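Local coordinates for peptide chain release factor RF2 (Thermus thermophilus, PDB 2IHR), which recognises the UGA and UAA stop codons on the ribosome and directs release of the finished polypeptide, ending translation, at residues T127-L136 with H187-F195; I305-S313 with Y320-L328. All coordinates share one frame; numbering follows the deposited sequence.

Interaction 1: T127-L136 with H187-F195; sequences TEACDWAEML and HRLVRPSPF
Glu128 of helix 127-136 and Arg191, where the chain turns a corner after strand 187-190, show how a buried acid can be gripped from CG to its two oxygens. From CB the Glu128 chain bends sharply (chi2 -69°), laying CG against Ser193, 3.3 Å from its CB. The carboxylate carbon then reaches the guanidinium. OE1 takes a nearly straight bond on its syn lone pair from Arg191 NH2, at 2.7 Å, and also lies against Pro194 CD. OE2 lies beside Leu189 CD1. Arg191 NE reaches both oxygens weakly, and OE2 also accepts from a water that donates to Leu189 O as well. Asp131, one helical turn on, supplies a second acid: its OD2 is met on the anti side by Arg191 NH2, again at 2.7 Å. Both acids stand at the guanidinium edge, while Met135 CE covers a face.

Next to this polar cluster the packing is mainly apolar, with one hydrogen bond at its margin. Leu189 CB sits 3.4 Å from the centroid of the five-membered ring of Trp132, a CH-pi contact over the face, and Trp132 NE1 bonds His187 O at 3.1 Å, His187 O lying in the indole plane while NE1 stands well above the carbonyl plane. Farther along, Thr127 CG2 covers one face of Phe195. Ser193, Pro194 and Phe195 match the SPF tripeptide through which RF2 proteins read the stop codon, so helix 127-136 packs against the start of what is probably the codon-recognition loop. With two carboxylates sharing one NH2, the arginine's positive charge probably helps keep both acids ionised.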
# COMPACT_ATOMS: atom_id res chain seq x y z
N THR A 127 11.96 -0.33 25.48
CA THR A 127 12.95 -0.85 24.55
C THR A 127 12.33 -1.92 23.67
O THR A 127 12.69 -2.05 22.48
CB THR A 127 14.14 -1.47 25.27
OG1 THR A 127 14.48 -0.64 26.38
CG2 THR A 127 15.34 -1.58 24.31
N GLU A 128 11.40 -2.70 24.26
CA GLU A 128 10.71 -3.75 23.52
C GLU A 128 10.05 -3.16 22.28
O GLU A 128 10.11 -3.76 21.19
CB GLU A 128 9.64 -4.41 24.39
CG GLU A 128 9.93 -5.84 24.84
CD GLU A 128 9.90 -6.91 23.72
OE1 GLU A 128 10.98 -7.16 23.11
OE2 GLU A 128 8.82 -7.49 23.46
N ALA A 129 9.44 -1.99 22.42
CA ALA A 129 8.81 -1.38 21.25
C ALA A 129 9.76 -0.92 20.12
O ALA A 129 9.37 -0.84 18.95
CB ALA A 129 7.90 -0.21 21.70
N CYS A 130 11.00 -0.62 20.44
CA CYS A 130 11.93 -0.16 19.42
C CYS A 130 12.40 -1.37 18.61
O CYS A 130 12.57 -1.29 17.39
CB CYS A 130 13.15 0.56 20.04
SG CYS A 130 12.78 2.03 21.07
N ASP A 131 12.60 -2.48 19.31
CA ASP A 131 13.02 -3.71 18.68
C ASP A 131 11.89 -4.15 17.73
O ASP A 131 12.14 -4.49 16.57
CB ASP A 131 13.30 -4.75 19.78
CG ASP A 131 13.96 -6.03 19.25
OD1 ASP A 131 14.81 -5.95 18.33
OD2 ASP A 131 13.63 -7.12 19.79
N TRP A 132 10.66 -4.10 18.24
CA TRP A 132 9.47 -4.47 17.46
C TRP A 132 9.34 -3.62 16.18
O TRP A 132 8.98 -4.12 15.12
CB TRP A 132 8.24 -4.29 18.35
CG TRP A 132 6.87 -4.64 17.74
CD1 TRP A 132 5.69 -3.99 18.00
CD2 TRP A 132 6.56 -5.70 16.81
NE1 TRP A 132 4.67 -4.58 17.28
CE2 TRP A 132 5.17 -5.62 16.55
CE3 TRP A 132 7.31 -6.71 16.18
CZ2 TRP A 132 4.53 -6.50 15.69
CZ3 TRP A 132 6.65 -7.60 15.31
CH2 TRP A 132 5.29 -7.48 15.08
N ALA A 133 9.60 -2.33 16.30
CA ALA A 133 9.53 -1.45 15.15
C ALA A 133 10.59 -1.88 14.07
O ALA A 133 10.33 -1.91 12.84
CB ALA A 133 9.77 -0.01 15.64
N GLU A 134 11.79 -2.23 14.53
CA GLU A 134 12.82 -2.67 13.61
C GLU A 134 12.36 -3.99 12.96
O GLU A 134 12.68 -4.28 11.79
CB GLU A 134 14.11 -2.86 14.38
CG GLU A 134 15.31 -3.15 13.51
CD GLU A 134 16.56 -3.24 14.33
OE1 GLU A 134 16.63 -2.49 15.32
OE2 GLU A 134 17.46 -4.04 14.00
N MET A 135 11.61 -4.78 13.72
CA MET A 135 11.11 -6.05 13.23
C MET A 135 10.14 -5.88 12.10
O MET A 135 10.20 -6.60 11.08
CB MET A 135 10.47 -6.84 14.38
CG MET A 135 11.50 -7.33 15.46
SD MET A 135 10.73 -8.63 16.45
CE MET A 135 10.73 -7.86 18.05
N LEU A 136 9.22 -4.95 12.29
CA LEU A 136 8.24 -4.66 11.27
C LEU A 136 9.00 -4.13 10.03
O LEU A 136 8.64 -4.48 8.90
CB LEU A 136 7.24 -3.62 11.81
CG LEU A 136 6.22 -4.07 12.89
CD1 LEU A 136 5.69 -2.85 13.67
CD2 LEU A 136 5.05 -4.82 12.22
N HIS A 187 0.22 -2.23 15.29
CA HIS A 187 0.59 -3.62 15.32
C HIS A 187 1.01 -4.01 16.70
O HIS A 187 1.85 -3.34 17.32
CB HIS A 187 1.73 -3.85 14.28
CG HIS A 187 1.28 -3.70 12.86
ND1 HIS A 187 1.14 -4.77 12.00
CD2 HIS A 187 0.95 -2.60 12.13
CE1 HIS A 187 0.76 -4.35 10.81
NE2 HIS A 187 0.64 -3.03 10.86
N ARG A 188 0.43 -5.10 17.23
CA ARG A 188 0.79 -5.53 18.58
C ARG A 188 1.63 -6.81 18.66
O ARG A 188 1.35 -7.82 17.97
CB ARG A 188 -0.48 -5.70 19.41
CG ARG A 188 -0.20 -6.15 20.79
CD ARG A 188 -1.44 -6.22 21.60
NE ARG A 188 -2.27 -7.35 21.22
CZ ARG A 188 -2.66 -8.29 22.08
NH1 ARG A 188 -2.28 -8.21 23.35
NH2 ARG A 188 -3.43 -9.30 21.68
N LEU A 189 2.65 -6.75 19.53
CA LEU A 189 3.60 -7.83 19.77
C LEU A 189 3.53 -8.38 21.18
O LEU A 189 3.59 -7.65 22.15
CB LEU A 189 5.02 -7.32 19.52
CG LEU A 189 6.19 -8.31 19.20
CD1 LEU A 189 7.15 -8.30 20.36
CD2 LEU A 189 5.71 -9.68 18.90
N VAL A 190 3.41 -9.68 21.28
CA VAL A 190 3.36 -10.35 22.57
C VAL A 190 4.40 -11.46 22.62
O VAL A 190 4.45 -12.35 21.74
CB VAL A 190 1.99 -10.96 22.80
CG1 VAL A 190 1.87 -11.40 24.23
CG2 VAL A 190 0.91 -9.97 22.40
N ARG A 191 5.24 -11.39 23.65
CA ARG A 191 6.30 -12.38 23.90
C ARG A 191 7.09 -11.89 25.07
O ARG A 191 6.90 -10.76 25.54
CB ARG A 191 7.29 -12.47 22.73
CG ARG A 191 8.12 -11.22 22.58
CD ARG A 191 9.25 -11.33 21.58
NE ARG A 191 10.01 -10.09 21.61
CZ ARG A 191 10.97 -9.77 20.76
NH1 ARG A 191 11.29 -10.62 19.78
NH2 ARG A 191 11.63 -8.62 20.91
N PRO A 192 7.95 -12.75 25.60
CA PRO A 192 8.78 -12.31 26.73
C PRO A 192 9.97 -11.48 26.14
O PRO A 192 10.59 -11.86 25.14
CB PRO A 192 9.19 -13.63 27.41
CG PRO A 192 9.03 -14.70 26.29
CD PRO A 192 7.77 -14.22 25.59
N SER A 193 10.26 -10.34 26.76
CA SER A 193 11.32 -9.45 26.28
C SER A 193 12.75 -9.91 26.45
O SER A 193 13.13 -10.35 27.53
CB SER A 193 11.17 -8.07 26.94
OG SER A 193 12.24 -7.18 26.61
N PRO A 194 13.58 -9.81 25.39
CA PRO A 194 14.96 -10.24 25.61
C PRO A 194 15.59 -9.31 26.65
O PRO A 194 16.48 -9.70 27.39
CB PRO A 194 15.62 -10.08 24.23
CG PRO A 194 14.71 -9.10 23.47
CD PRO A 194 13.32 -9.49 23.97
N PHE A 195 15.08 -8.08 26.73
CA PHE A 195 15.58 -7.07 27.66
C PHE A 195 15.19 -7.18 29.15
O PHE A 195 15.75 -6.47 29.98
CB PHE A 195 15.19 -5.71 27.11
CG PHE A 195 15.52 -5.56 25.66
CD1 PHE A 195 16.82 -5.82 25.21
CD2 PHE A 195 14.52 -5.28 24.73
CE1 PHE A 195 17.12 -5.79 23.85
CE2 PHE A 195 14.81 -5.25 23.36
CZ PHE A 195 16.12 -5.51 22.93
O HOH W 1 6.13 -7.17 23.63

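Interaction 2: I305-S313 with Y320-L328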
# COMPACT_ATOMS: atom_id res chain seq x y z
N ILE A 305 -16.18 5.38 10.50
CA ILE A 305 -15.77 3.99 10.72
C ILE A 305 -14.30 3.87 11.16
O ILE A 305 -13.42 3.69 10.32
CB ILE A 305 -15.99 3.12 9.43
CG1 ILE A 305 -15.26 3.72 8.21
CG2 ILE A 305 -17.50 2.98 9.16
CD1 ILE A 305 -15.87 5.02 7.61
N GLU A 306 -14.04 3.96 12.46
CA GLU A 306 -12.66 3.89 12.94
C GLU A 306 -12.31 2.79 13.93
O GLU A 306 -13.04 2.52 14.88
CB GLU A 306 -12.24 5.23 13.53
CG GLU A 306 -12.41 6.39 12.57
CD GLU A 306 -12.02 7.72 13.20
OE1 GLU A 306 -11.95 7.76 14.45
OE2 GLU A 306 -11.79 8.70 12.46
N TRP A 307 -11.14 2.20 13.69
CA TRP A 307 -10.61 1.10 14.50
C TRP A 307 -9.50 1.65 15.40
O TRP A 307 -8.46 2.09 14.92
CB TRP A 307 -10.07 0.03 13.53
CG TRP A 307 -9.74 -1.26 14.17
CD1 TRP A 307 -8.70 -1.51 15.01
CD2 TRP A 307 -10.48 -2.48 14.06
NE1 TRP A 307 -8.75 -2.82 15.44
CE2 TRP A 307 -9.84 -3.43 14.88
CE3 TRP A 307 -11.64 -2.85 13.36
CZ2 TRP A 307 -10.30 -4.73 15.02
CZ3 TRP A 307 -12.11 -4.15 13.50
CH2 TRP A 307 -11.44 -5.07 14.33
N GLY A 308 -9.73 1.62 16.71
CA GLY A 308 -8.77 2.17 17.66
C GLY A 308 -7.55 1.35 18.05
O GLY A 308 -6.42 1.85 17.96
N SER A 309 -7.78 0.12 18.49
CA SER A 309 -6.68 -0.77 18.90
C SER A 309 -5.98 -1.38 17.69
O SER A 309 -6.22 -1.00 16.53
CB SER A 309 -7.21 -1.91 19.79
OG SER A 309 -7.92 -2.88 19.02
N GLN A 310 -5.12 -2.36 17.98
CA GLN A 310 -4.37 -3.03 16.93
C GLN A 310 -5.22 -3.67 15.86
O GLN A 310 -6.27 -4.28 16.13
CB GLN A 310 -3.50 -4.14 17.49
CG GLN A 310 -3.37 -4.20 18.99
CD GLN A 310 -4.58 -4.78 19.74
OE1 GLN A 310 -5.31 -5.63 19.23
NE2 GLN A 310 -4.76 -4.33 20.98
N ILE A 311 -4.76 -3.52 14.62
CA ILE A 311 -5.42 -4.20 13.53
C ILE A 311 -4.88 -5.67 13.48
O ILE A 311 -5.60 -6.60 13.09
CB ILE A 311 -5.11 -3.54 12.23
CG1 ILE A 311 -3.58 -3.56 12.00
CG2 ILE A 311 -5.71 -2.14 12.23
CD1 ILE A 311 -3.20 -3.17 10.61
N ARG A 312 -3.64 -5.90 13.93
CA ARG A 312 -3.14 -7.25 13.84
C ARG A 312 -2.29 -7.63 15.02
O ARG A 312 -1.65 -6.77 15.59
CB ARG A 312 -2.39 -7.44 12.49
CG ARG A 312 -1.96 -8.89 12.30
CD ARG A 312 -1.09 -8.98 11.17
NE ARG A 312 -1.77 -8.50 9.99
CZ ARG A 312 -1.17 -7.77 9.08
NH1 ARG A 312 0.11 -7.45 9.26
NH2 ARG A 312 -1.86 -7.34 8.03
N SER A 313 -2.30 -8.91 15.43
CA SER A 313 -1.45 -9.34 16.57
C SER A 313 -0.49 -10.47 16.25
O SER A 313 -0.84 -11.49 15.55
CB SER A 313 -2.26 -9.73 17.81
OG SER A 313 -2.72 -8.56 18.47
N TYR A 320 1.26 -17.70 16.71
CA TYR A 320 0.25 -17.34 15.74
C TYR A 320 0.30 -15.83 15.55
O TYR A 320 0.81 -15.08 16.42
CB TYR A 320 -1.16 -17.79 16.20
CG TYR A 320 -1.72 -17.05 17.40
CD1 TYR A 320 -2.51 -15.93 17.24
CD2 TYR A 320 -1.44 -17.46 18.69
CE1 TYR A 320 -3.03 -15.26 18.32
CE2 TYR A 320 -1.94 -16.80 19.77
CZ TYR A 320 -2.76 -15.69 19.59
OH TYR A 320 -3.35 -15.06 20.70
N VAL A 321 -0.19 -15.41 14.38
CA VAL A 321 -0.32 -14.01 13.96
C VAL A 321 -1.81 -13.93 13.62
O VAL A 321 -2.34 -14.79 12.95
CB VAL A 321 0.52 -13.71 12.74
CG1 VAL A 321 -0.03 -12.50 12.03
CG2 VAL A 321 1.96 -13.44 13.22
N LYS A 322 -2.48 -12.90 14.12
CA LYS A 322 -3.91 -12.78 13.96
C LYS A 322 -4.45 -11.39 13.62
O LYS A 322 -4.41 -10.44 14.43
CB LYS A 322 -4.52 -13.26 15.27
CG LYS A 322 -5.96 -12.91 15.50
CD LYS A 322 -6.84 -13.71 14.66
CE LYS A 322 -8.21 -13.46 15.11
NZ LYS A 322 -9.07 -14.59 14.60
N ASP A 323 -5.01 -11.31 12.41
CA ASP A 323 -5.57 -10.07 11.94
C ASP A 323 -6.99 -9.92 12.47
O ASP A 323 -7.91 -10.61 12.05
CB ASP A 323 -5.57 -10.03 10.41
CG ASP A 323 -5.83 -8.64 9.88
OD1 ASP A 323 -7.00 -8.19 9.97
OD2 ASP A 323 -4.88 -7.99 9.38
N HIS A 324 -7.15 -8.99 13.39
CA HIS A 324 -8.45 -8.72 14.02
C HIS A 324 -9.55 -8.09 13.13
O HIS A 324 -10.71 -8.07 13.50
CB HIS A 324 -8.20 -7.83 15.22
CG HIS A 324 -7.12 -8.35 16.12
ND1 HIS A 324 -7.31 -9.42 16.97
CD2 HIS A 324 -5.88 -7.88 16.37
CE1 HIS A 324 -6.24 -9.57 17.72
NE2 HIS A 324 -5.35 -8.65 17.39
N ARG A 325 -9.20 -7.58 11.97
CA ARG A 325 -10.19 -7.00 11.11
C ARG A 325 -10.71 -8.09 10.19
O ARG A 325 -11.90 -8.40 10.15
CB ARG A 325 -9.56 -5.91 10.26
CG ARG A 325 -8.90 -4.74 10.98
CD ARG A 325 -8.06 -3.94 9.96
NE ARG A 325 -7.00 -4.79 9.42
CZ ARG A 325 -6.22 -4.49 8.40
NH1 ARG A 325 -6.35 -3.33 7.76
NH2 ARG A 325 -5.31 -5.39 8.01
N THR A 326 -9.78 -8.66 9.45
CA THR A 326 -10.03 -9.70 8.48
C THR A 326 -10.35 -11.03 9.16
O THR A 326 -11.14 -11.85 8.68
CB THR A 326 -8.77 -9.77 7.64
OG1 THR A 326 -9.11 -9.67 6.25
CG2 THR A 326 -7.96 -11.00 7.94
N GLY A 327 -9.74 -11.27 10.30
CA GLY A 327 -10.01 -12.52 10.96
C GLY A 327 -9.02 -13.63 10.62
O GLY A 327 -9.00 -14.65 11.34
N LEU A 328 -8.17 -13.41 9.59
CA LEU A 328 -7.17 -14.38 9.10
C LEU A 328 -6.19 -14.76 10.17
O LEU A 328 -5.53 -13.91 10.75
CB LEU A 328 -6.38 -13.77 7.96
CG LEU A 328 -5.84 -14.57 6.77
CD1 LEU A 328 -4.87 -13.69 6.03
CD2 LEU A 328 -5.15 -15.79 7.16
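Three residues carry most of this beta-hairpin contact: His324, Arg325 and Ser313. The strands pair antiparallel, with Ser313 and Lys322 exchanging backbone bonds in a hydrogen-bonded pair. Just beyond, His324 N bonds Ile311 O, and CG swung anti to the carbonyl carbon (chi1 -50°) carries the ring back over Lys322 O to Ser313. There NE2 meets Ser313 OG at the ring edge, 2.8 Å away, and either may be the donor.

Arg325 lies alongside Ile311, whose CD1 covers one guanidinium face, while Arg325 CG sits over the six-membered ring of Trp307, 3.9 Å from the centroid. Arg325 NH1 bonds Pro182 O, and Trp351 adds a cation-pi contact.

Asp323 ties the two arginines together: OD2 accepts from Arg312 NE at 3.2 Å and from Arg325 NH2, whereas OD1 closes an Asx turn on Arg325 N and also takes Thr326 N. Putting an alanine here removes the carboxylate and would probably leave the two neighbouring guanidinium groups without their shared counter-charge, although Arg312 would keep Glu183. Those groups approach closely, with Arg312 NH2 4.0 Å from Arg325 NH2.

In the fold
Read from the N terminus, interaction 1 comes first: the chain leaves helix 127-145, adds strands 150-158 and 164-172 to the large mixed sheet, and returns as strand 185-190 beneath the helix, closing a 50-residue excursion. It then runs through strand 201-213 and out into the small three-stranded sheet and the long helix 268-294, a region that carries the GGQ motif with Gln240, before coming back at 305-313. Interaction 2 closes only a short hairpin. The two contacts therefore lie in series, neither nested nor crossed. They meet where strands 185-190 and 312-315 run parallel as neighbours, with Arg188 NE bonded to Ser313 OG, joining PCRF and RF-1 sequence ranges in one sheet.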